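Local coordinates for citrate lyase subunit beta-like protein (Mycobacterium tuberculosis H37Rv, PDB 6AQ4), which binds magnesium and citramalyl-CoA as a trimeric lyase of the HpcH/HpaI aldolase family, and may play a role in fatty acid biosynthesis, at residues C21-P26 / L41-G46; W142-L147 / D165-V170. All coordinates share one frame; numbering follows the deposited sequence.

Interaction 1: C21-P26 / L41-G46; sequences CPADRP and LDLEDG. With CQM (Citramalyl-CoA), chain L.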
loop_
_atom_site.group_PDB
_atom_site.type_symbol
_atom_site.label_atom_id
_atom_site.label_comp_id
_atom_site.label_asym_id
_atom_site.label_seq_id
_atom_site.Cartn_x
_atom_site.Cartn_y
_atom_site.Cartn_z
ATOM N N CYS B 21 1.510 17.344 24.481
ATOM C CA CYS B 21 1.645 17.539 25.919
ATOM C C CYS B 21 0.321 17.133 26.586
ATOM O O CYS B 21 -0.720 17.713 26.299
ATOM C CB CYS B 21 1.962 18.998 26.234
ATOM S SG CYS B 21 2.155 19.316 27.998
ATOM N N PRO B 22 0.348 16.108 27.451
ATOM C CA PRO B 22 -0.899 15.724 28.125
ATOM C C PRO B 22 -1.513 16.906 28.881
ATOM O O PRO B 22 -0.807 17.628 29.581
ATOM C CB PRO B 22 -0.444 14.637 29.106
ATOM C CG PRO B 22 0.765 14.037 28.452
ATOM C CD PRO B 22 1.460 15.203 27.786
ATOM N N ALA B 23 -2.821 17.093 28.744
ATOM C CA ALA B 23 -3.483 18.255 29.332
ATOM C C ALA B 23 -3.615 18.213 30.857
ATOM O O ALA B 23 -4.029 19.199 31.455
ATOM C CB ALA B 23 -4.836 18.482 28.682
ATOM N N ASP B 24 -3.261 17.097 31.495
ATOM C CA ASP B 24 -3.232 17.064 32.971
ATOM C C ASP B 24 -1.895 17.521 33.547
ATOM O O ASP B 24 -1.616 17.332 34.734
ATOM C CB ASP B 24 -3.639 15.693 33.546
ATOM C CG ASP B 24 -2.681 14.562 33.151
ATOM O OD1 ASP B 24 -1.909 14.712 32.170
ATOM O OD2 ASP B 24 -2.717 13.508 33.825
ATOM N N ARG B 25 -1.066 18.136 32.711
ATOM C CA ARG B 25 0.209 18.665 33.192
ATOM C C ARG B 25 0.394 20.106 32.740
ATOM O O ARG B 25 1.303 20.407 31.967
ATOM C CB ARG B 25 1.362 17.802 32.683
ATOM C CG ARG B 25 1.106 16.312 32.814
ATOM C CD ARG B 25 1.888 15.722 33.965
ATOM N NE ARG B 25 3.026 14.944 33.483
ATOM C CZ ARG B 25 4.140 14.750 34.176
ATOM N NH1 ARG B 25 4.273 15.288 35.382
ATOM N NH2 ARG B 25 5.124 14.027 33.660
ATOM N N PRO B 26 -0.474 21.008 33.226
ATOM C CA PRO B 26 -0.445 22.424 32.836
ATOM C C PRO B 26 0.877 23.110 33.178
ATOM O O PRO B 26 1.276 24.044 32.489
ATOM C CB PRO B 26 -1.592 23.036 33.652
ATOM C CG PRO B 26 -1.763 22.118 34.808
ATOM C CD PRO B 26 -1.492 20.744 34.254
ATOM N N LEU B 41 -2.373 19.796 22.933
ATOM C CA LEU B 41 -2.841 19.486 24.280
ATOM C C LEU B 41 -3.728 18.253 24.220
ATOM O O LEU B 41 -4.684 18.204 23.448
ATOM C CB LEU B 41 -3.609 20.671 24.849
ATOM C CG LEU B 41 -2.711 21.900 24.962
ATOM C CD1 LEU B 41 -3.473 23.104 25.477
ATOM C CD2 LEU B 41 -1.524 21.584 25.857
ATOM N N ASP B 42 -3.418 17.257 25.037
ATOM C CA ASP B 42 -4.033 15.950 24.866
ATOM C C ASP B 42 -5.022 15.558 25.970
ATOM O O ASP B 42 -4.663 15.493 27.145
ATOM C CB ASP B 42 -2.949 14.886 24.729
ATOM C CG ASP B 42 -3.514 13.541 24.423
ATOM O OD1 ASP B 42 -4.639 13.492 23.868
ATOM O OD2 ASP B 42 -2.844 12.537 24.728
ATOM N N LEU B 43 -6.264 15.287 25.574
ATOM C CA LEU B 43 -7.285 14.828 26.499
ATOM C C LEU B 43 -7.522 13.327 26.369
ATOM O O LEU B 43 -8.306 12.742 27.136
ATOM C CB LEU B 43 -8.602 15.565 26.248
ATOM C CG LEU B 43 -8.622 17.088 26.344
ATOM C CD1 LEU B 43 -10.003 17.604 25.974
ATOM C CD2 LEU B 43 -8.241 17.525 27.741
ATOM N N GLU B 44 -6.865 12.707 25.393
ATOM C CA GLU B 44 -7.086 11.293 25.126
ATOM C C GLU B 44 -6.013 10.399 25.768
ATOM O O GLU B 44 -5.744 10.508 26.972
ATOM C CB GLU B 44 -7.231 11.028 23.614
ATOM C CG GLU B 44 -8.045 9.774 23.297
ATOM C CD GLU B 44 -7.329 8.804 22.356
ATOM O OE1 GLU B 44 -6.110 8.968 22.160
ATOM O OE2 GLU B 44 -7.988 7.880 21.816
ATOM N N ASP B 45 -5.402 9.516 24.976
ATOM C CA ASP B 45 -4.556 8.448 25.529
ATOM C C ASP B 45 -3.361 8.915 26.374
ATOM O O ASP B 45 -2.826 8.152 27.175
ATOM C CB ASP B 45 -4.109 7.472 24.429
ATOM C CG ASP B 45 -5.210 6.500 24.047
ATOM O OD1 ASP B 45 -6.297 6.571 24.669
ATOM O OD2 ASP B 45 -4.997 5.657 23.152
ATOM N N GLY B 46 -2.956 10.167 26.211
ATOM C CA GLY B 46 -1.906 10.721 27.047
ATOM C C GLY B 46 -2.319 10.904 28.496
ATOM O O GLY B 46 -1.476 11.104 29.376
HETATM C C2 CQM L . 0.326 7.481 19.969
HETATM C C4 CQM L . -0.827 5.920 18.482
HETATM C C6 CQM L . -0.394 8.364 17.801
HETATM P P2A CQM L . 9.489 12.939 31.615
HETATM O O5A CQM L . 9.359 14.164 32.491
HETATM O O4A CQM L . 9.497 11.675 32.452
HETATM O O3A CQM L . 10.763 12.991 30.701
HETATM O O6A CQM L . 8.218 12.847 30.654
HETATM P P1A CQM L . 11.966 13.972 30.988
HETATM O O1A CQM L . 13.023 13.757 29.913
HETATM O O2A CQM L . 12.526 13.691 32.382
HETATM O O5B CQM L . 11.482 15.470 30.905
HETATM C C5B CQM L . 12.407 16.484 31.134
HETATM C C4B CQM L . 11.941 17.900 30.831
HETATM O O4B CQM L . 11.156 17.852 29.695
HETATM C C3B CQM L . 11.036 18.407 31.860
HETATM O O3B CQM L . 11.090 19.806 31.863
HETATM C C2B CQM L . 9.798 18.000 31.375
HETATM O O2B CQM L . 8.755 18.492 32.159
HETATM C C1B CQM L . 9.872 18.309 29.937
HETATM P P3B CQM L . 12.037 20.551 32.907
HETATM O O7A CQM L . 11.801 22.054 32.829
HETATM O O8A CQM L . 13.494 20.246 32.589
HETATM O O9A CQM L . 11.698 20.037 34.291
HETATM N N9A CQM L . 8.926 17.601 29.066
HETATM C C4A CQM L . 7.875 18.142 28.422
HETATM N N3A CQM L . 7.366 19.382 28.337
HETATM C C2A CQM L . 6.288 19.621 27.590
HETATM N N1A CQM L . 5.677 18.636 26.915
HETATM C C6A CQM L . 6.145 17.382 26.960
HETATM C C5A CQM L . 7.268 17.106 27.724
HETATM N N7A CQM L . 7.964 15.980 27.967
HETATM C C8A CQM L . 8.972 16.288 28.789
HETATM N N6A CQM L . 5.514 16.294 26.234
HETATM C CBP CQM L . 6.805 11.599 29.108
HETATM C CCP CQM L . 8.015 11.644 29.976
HETATM C CDP CQM L . 5.638 11.285 30.001
HETATM C CEP CQM L . 6.979 10.496 28.034
HETATM C CAP CQM L . 6.646 12.966 28.462
HETATM O OAP CQM L . 7.658 13.225 27.519
HETATM C C9P CQM L . 5.322 13.133 27.707
HETATM O O9P CQM L . 4.272 13.244 28.305
HETATM N N8P CQM L . 5.316 13.152 26.259
HETATM C C7P CQM L . 4.071 13.290 25.576
HETATM C C6P CQM L . 3.065 12.177 25.906
HETATM C C5P CQM L . 1.834 12.215 25.049
HETATM O O5P CQM L . 1.307 13.282 24.829
HETATM N N4P CQM L . 1.312 10.981 24.510
HETATM C C3P CQM L . 0.140 11.002 23.639
HETATM C C2P CQM L . 0.574 11.060 22.190
HETATM S S1P CQM L . 1.407 9.595 21.558
HETATM C C1 CQM L . 0.075 8.412 21.158
HETATM O O2 CQM L . -1.019 8.355 21.811
HETATM C C3 CQM L . -0.755 7.394 18.927
HETATM O O7 CQM L . -1.960 7.780 19.509
HETATM O O3 CQM L . -1.782 5.130 18.855
HETATM O O4 CQM L . 0.073 5.454 17.737
HETATM O O HOH W 1 -0.335 12.159 31.512
#
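Cys-21 and Pro-22 run parallel to Leu-41 and Asp-42 at the C-terminal ends of two neighbouring barrel strands, and two backbone bonds knit them together. Asp-42 N gives its hydrogen to Cys-21 O at 3.0 Å, and Ala-23 N then bonds Asp-42 O at 2.9 Å in a straighter bond (167°). Packing is tight just beyond the strands, where the methyl of Ala-23 meets Leu-43 CD2 at 3.7 Å. Asp-42 projects from the same face of the sheet as Pro-22, with CG anti to its backbone N (chi1 -175°). This turns the carboxylate back over the following loop: OD1 accepts from Glu-44 N in an Asx turn, met from above the carboxylate plane, while OD2 takes Gly-46 N at 2.8 Å on its syn side, though 31° out of the carboxylate plane. A salt bridge from OD1 to Arg-72 further fixes the group, and OD2 lies 3.5 Å from C3P of citramalyl-CoA. The pantetheine also passes Pro-22, whose CD is 3.5 Å from O9P. Toward the partly exposed Asp-24 the contact loosens, and a water links Asp-24 OD1 with Gly-46 O. Arg-25, beyond it, is poorly ordered. The pair forms part of the rim of the TIM-barrel mouth: helix 29-35 covers Cys-21 and Leu-41, helix 52-61 packs on Ala-23 and Leu-43, and strand 69-72 continues the sheet beyond Leu-41.

Interaction 2: W142-L147 / D165-V170; sequences WGAEDL and DVARHV. With MG (magnesium ion), chain K; CQM (Citramalyl-CoA), chain L; PO4 (phosphate ion), chain F.
The indole of Trp-142 meets helix 165-180 obliquely, through the six-membered ring: CZ3 lies 3.3 Å from Ala-167 O and also touches the Ala-167 methyl, while CE3 approaches Val-170 CG1 at 4.2 Å. Its chi1 of 73° sets CG between the backbone N and the carbonyl carbon, and this rotation carries the ring onto the Ala-167 carbonyl. Tyr-163 joins the ring edge-to-face, and NE1 is bonded to Asp-187. The other flat group, the Arg-168 guanidinium, takes no part in this interface and holds a phosphate, probably from the crystallisation liquor, at its edge: NH1 bonds O4 and NH2 bonds O1. Arg-168 of each of the other two subunits shares that anion.

Beside the indole, Leu-147 and Val-170 meet end to end, CD2 to CG2 at 3.6 Å, and the Ala-144 and Ala-167 methyls come near each other. No hydrogen bond crosses between the segments; the contact is mainly apolar packing. The polar work is done on helix 144-151, whose first turn receives the ligand carboxylate: Glu-145 N bonds O4 and Asp-146 N bonds O3, each at 2.9 Å. Asp-146 OD2 binds magnesium at 2.2 Å, joined by ligand O7 and O3, two waters and Glu-120. Chelation by the carboxylate and O7, together with the two amides at a helix start, would hold the citramalyl end in one orientation and probably help to offset its negative charge.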
loop_
_atom_site.group_PDB
_atom_site.type_symbol
_atom_site.label_atom_id
_atom_site.label_comp_id
_atom_site.label_asym_id
_atom_site.label_seq_id
_atom_site.Cartn_x
_atom_site.Cartn_y
_atom_site.Cartn_z
ATOM N N TRP B 142 -1.475 9.840 11.126
ATOM C CA TRP B 142 -1.663 8.397 11.359
ATOM C C TRP B 142 -0.999 7.957 12.658
ATOM O O TRP B 142 -0.068 8.606 13.140
ATOM C CB TRP B 142 -1.158 7.545 10.183
ATOM C CG TRP B 142 0.341 7.492 10.090
ATOM C CD1 TRP B 142 1.182 8.518 9.762
ATOM C CD2 TRP B 142 1.170 6.354 10.337
ATOM N NE1 TRP B 142 2.489 8.088 9.796
ATOM C CE2 TRP B 142 2.508 6.763 10.144
ATOM C CE3 TRP B 142 0.913 5.028 10.704
ATOM C CZ2 TRP B 142 3.584 5.892 10.305
ATOM C CZ3 TRP B 142 1.983 4.166 10.862
ATOM C CH2 TRP B 142 3.302 4.602 10.663
ATOM N N GLY B 143 -1.495 6.864 13.231
ATOM C CA GLY B 143 -0.984 6.354 14.496
ATOM C C GLY B 143 -0.737 4.862 14.360
ATOM O O GLY B 143 -1.654 4.084 14.087
ATOM N N ALA B 144 0.518 4.468 14.523
ATOM C CA ALA B 144 0.928 3.074 14.361
ATOM C C ALA B 144 0.549 2.180 15.529
ATOM O O ALA B 144 0.382 0.973 15.354
ATOM C CB ALA B 144 2.456 2.995 14.150
ATOM N N GLU B 145 0.465 2.744 16.732
ATOM C CA GLU B 145 0.344 1.892 17.907
ATOM C C GLU B 145 -1.097 1.434 18.157
ATOM O O GLU B 145 -1.345 0.253 18.420
ATOM C CB GLU B 145 0.982 2.542 19.143
ATOM C CG GLU B 145 2.425 3.028 18.869
ATOM C CD GLU B 145 3.369 1.919 18.376
ATOM O OE1 GLU B 145 3.292 0.782 18.884
ATOM O OE2 GLU B 145 4.209 2.190 17.486
ATOM N N ASP B 146 -2.049 2.354 18.075
ATOM C CA ASP B 146 -3.442 1.942 18.103
ATOM C C ASP B 146 -3.765 1.089 16.887
ATOM O O ASP B 146 -4.621 0.217 16.953
ATOM C CB ASP B 146 -4.368 3.145 18.166
ATOM C CG ASP B 146 -4.835 3.435 19.581
ATOM O OD1 ASP B 146 -5.166 2.480 20.320
ATOM O OD2 ASP B 146 -4.864 4.619 19.954
ATOM N N LEU B 147 -3.072 1.330 15.777
ATOM C CA LEU B 147 -3.274 0.489 14.597
ATOM C C LEU B 147 -2.966 -0.971 14.931
ATOM O O LEU B 147 -3.816 -1.838 14.763
ATOM C CB LEU B 147 -2.414 0.952 13.418
ATOM C CG LEU B 147 -2.614 0.153 12.131
ATOM C CD1 LEU B 147 -4.068 0.245 11.609
ATOM C CD2 LEU B 147 -1.588 0.579 11.059
ATOM N N ASP B 165 5.202 -3.772 7.613
ATOM C CA ASP B 165 4.552 -3.399 6.368
ATOM C C ASP B 165 3.170 -2.733 6.531
ATOM O O ASP B 165 2.889 -1.734 5.881
ATOM C CB ASP B 165 4.425 -4.603 5.437
ATOM C CG ASP B 165 5.699 -4.907 4.701
ATOM O OD1 ASP B 165 6.725 -4.267 5.001
ATOM O OD2 ASP B 165 5.679 -5.815 3.846
ATOM N N VAL B 166 2.312 -3.281 7.382
ATOM C CA VAL B 166 0.971 -2.708 7.500
ATOM C C VAL B 166 1.029 -1.266 8.011
ATOM O O VAL B 166 0.212 -0.451 7.618
ATOM C CB VAL B 166 0.024 -3.543 8.381
ATOM C CG1 VAL B 166 0.451 -3.468 9.820
ATOM C CG2 VAL B 166 -1.424 -3.041 8.220
ATOM N N ALA B 167 1.994 -0.949 8.873
ATOM C CA ALA B 167 2.149 0.437 9.317
ATOM C C ALA B 167 2.665 1.348 8.187
ATOM O O ALA B 167 2.201 2.472 8.055
ATOM C CB ALA B 167 3.067 0.532 10.507
ATOM N N ARG B 168 3.634 0.869 7.403
ATOM C CA ARG B 168 4.176 1.653 6.282
ATOM C C ARG B 168 3.060 1.886 5.256
ATOM O O ARG B 168 2.976 2.948 4.625
ATOM C CB ARG B 168 5.352 0.920 5.612
ATOM C CG ARG B 168 6.577 0.746 6.521
ATOM C CD ARG B 168 7.549 -0.243 5.932
ATOM N NE ARG B 168 8.263 0.301 4.783
ATOM C CZ ARG B 168 9.302 -0.299 4.222
ATOM N NH1 ARG B 168 9.710 -1.467 4.702
ATOM N NH2 ARG B 168 9.920 0.254 3.179
ATOM N N HIS B 169 2.216 0.867 5.088
ATOM C CA HIS B 169 1.062 0.918 4.182
ATOM C C HIS B 169 0.065 2.017 4.589
ATOM O O HIS B 169 -0.403 2.787 3.759
ATOM C CB HIS B 169 0.350 -0.435 4.185
ATOM C CG HIS B 169 -0.700 -0.588 3.125
ATOM N ND1 HIS B 169 -0.464 -1.243 1.937
ATOM C CD2 HIS B 169 -2.005 -0.229 3.101
ATOM C CE1 HIS B 169 -1.570 -1.261 1.216
ATOM N NE2 HIS B 169 -2.519 -0.652 1.899
ATOM N N VAL B 170 -0.234 2.101 5.877
ATOM C CA VAL B 170 -1.213 3.067 6.367
ATOM C C VAL B 170 -0.644 4.476 6.331
ATOM O O VAL B 170 -1.359 5.435 6.067
ATOM C CB VAL B 170 -1.692 2.706 7.802
ATOM C CG1 VAL B 170 -2.450 3.859 8.433
ATOM C CG2 VAL B 170 -2.576 1.480 7.733
HETATM MG MG MG K . -3.608 6.329 19.563
HETATM C C2 CQM L . 0.326 7.481 19.969
HETATM C C4 CQM L . -0.827 5.920 18.482
HETATM C C6 CQM L . -0.394 8.364 17.801
HETATM P P2A CQM L . 9.489 12.939 31.615
HETATM O O5A CQM L . 9.359 14.164 32.491
HETATM O O4A CQM L . 9.497 11.675 32.452
HETATM O O3A CQM L . 10.763 12.991 30.701
HETATM O O6A CQM L . 8.218 12.847 30.654
HETATM P P1A CQM L . 11.966 13.972 30.988
HETATM O O1A CQM L . 13.023 13.757 29.913
HETATM O O2A CQM L . 12.526 13.691 32.382
HETATM O O5B CQM L . 11.482 15.470 30.905
HETATM C C5B CQM L . 12.407 16.484 31.134
HETATM C C4B CQM L . 11.941 17.900 30.831
HETATM O O4B CQM L . 11.156 17.852 29.695
HETATM C C3B CQM L . 11.036 18.407 31.860
HETATM O O3B CQM L . 11.090 19.806 31.863
HETATM C C2B CQM L . 9.798 18.000 31.375
HETATM O O2B CQM L . 8.755 18.492 32.159
HETATM C C1B CQM L . 9.872 18.309 29.937
HETATM P P3B CQM L . 12.037 20.551 32.907
HETATM O O7A CQM L . 11.801 22.054 32.829
HETATM O O8A CQM L . 13.494 20.246 32.589
HETATM O O9A CQM L . 11.698 20.037 34.291
HETATM N N9A CQM L . 8.926 17.601 29.066
HETATM C C4A CQM L . 7.875 18.142 28.422
HETATM N N3A CQM L . 7.366 19.382 28.337
HETATM C C2A CQM L . 6.288 19.621 27.590
HETATM N N1A CQM L . 5.677 18.636 26.915
HETATM C C6A CQM L . 6.145 17.382 26.960
HETATM C C5A CQM L . 7.268 17.106 27.724
HETATM N N7A CQM L . 7.964 15.980 27.967
HETATM C C8A CQM L . 8.972 16.288 28.789
HETATM N N6A CQM L . 5.514 16.294 26.234
HETATM C CBP CQM L . 6.805 11.599 29.108
HETATM C CCP CQM L . 8.015 11.644 29.976
HETATM C CDP CQM L . 5.638 11.285 30.001
HETATM C CEP CQM L . 6.979 10.496 28.034
HETATM C CAP CQM L . 6.646 12.966 28.462
HETATM O OAP CQM L . 7.658 13.225 27.519
HETATM C C9P CQM L . 5.322 13.133 27.707
HETATM O O9P CQM L . 4.272 13.244 28.305
HETATM N N8P CQM L . 5.316 13.152 26.259
HETATM C C7P CQM L . 4.071 13.290 25.576
HETATM C C6P CQM L . 3.065 12.177 25.906
HETATM C C5P CQM L . 1.834 12.215 25.049
HETATM O O5P CQM L . 1.307 13.282 24.829
HETATM N N4P CQM L . 1.312 10.981 24.510
HETATM C C3P CQM L . 0.140 11.002 23.639
HETATM C C2P CQM L . 0.574 11.060 22.190
HETATM S S1P CQM L . 1.407 9.595 21.558
HETATM C C1 CQM L . 0.075 8.412 21.158
HETATM O O2 CQM L . -1.019 8.355 21.811
HETATM C C3 CQM L . -0.755 7.394 18.927
HETATM O O7 CQM L . -1.960 7.780 19.509
HETATM O O3 CQM L . -1.782 5.130 18.855
HETATM O O4 CQM L . 0.073 5.454 17.737
HETATM P P PO4 F . 12.266 -2.793 2.202
HETATM O O1 PO4 F . 12.181 -1.296 2.120
HETATM O O2 PO4 F . 11.840 -3.484 0.940
HETATM O O3 PO4 F . 13.740 -3.095 2.424
HETATM O O4 PO4 F . 11.468 -3.304 3.359
HETATM O O HOH W 2 -3.036 6.141 21.790
HETATM O O HOH W 3 -5.160 7.841 20.087
#

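How the interactions relate
Interaction 1 comes first along the chain, complete before residue 142 is reached, and the two centres lie about 22 Å apart in the same eight-stranded parallel barrel. The first joins strands 17-22 and 38-42, which with helix 29-35 make the first beta-alpha-beta unit; the second packs the end of strand 137-142 and helix 144-151 against helix 165-180. Citramalyl-CoA spans the gap, its adenine beside Cys-21, its pantetheine passing Pro-22, Asp-42 and Gly-46, its acyl end at 142-147. The two meet where Asp-45 OD2 comes within 3.4 Å of Asp-146 OD2; Lys-100 makes a salt bridge to Asp-45 and a hydrogen bond to Asp-146. Both also touch the second subunit, so ligand site and trimer interface adjoin.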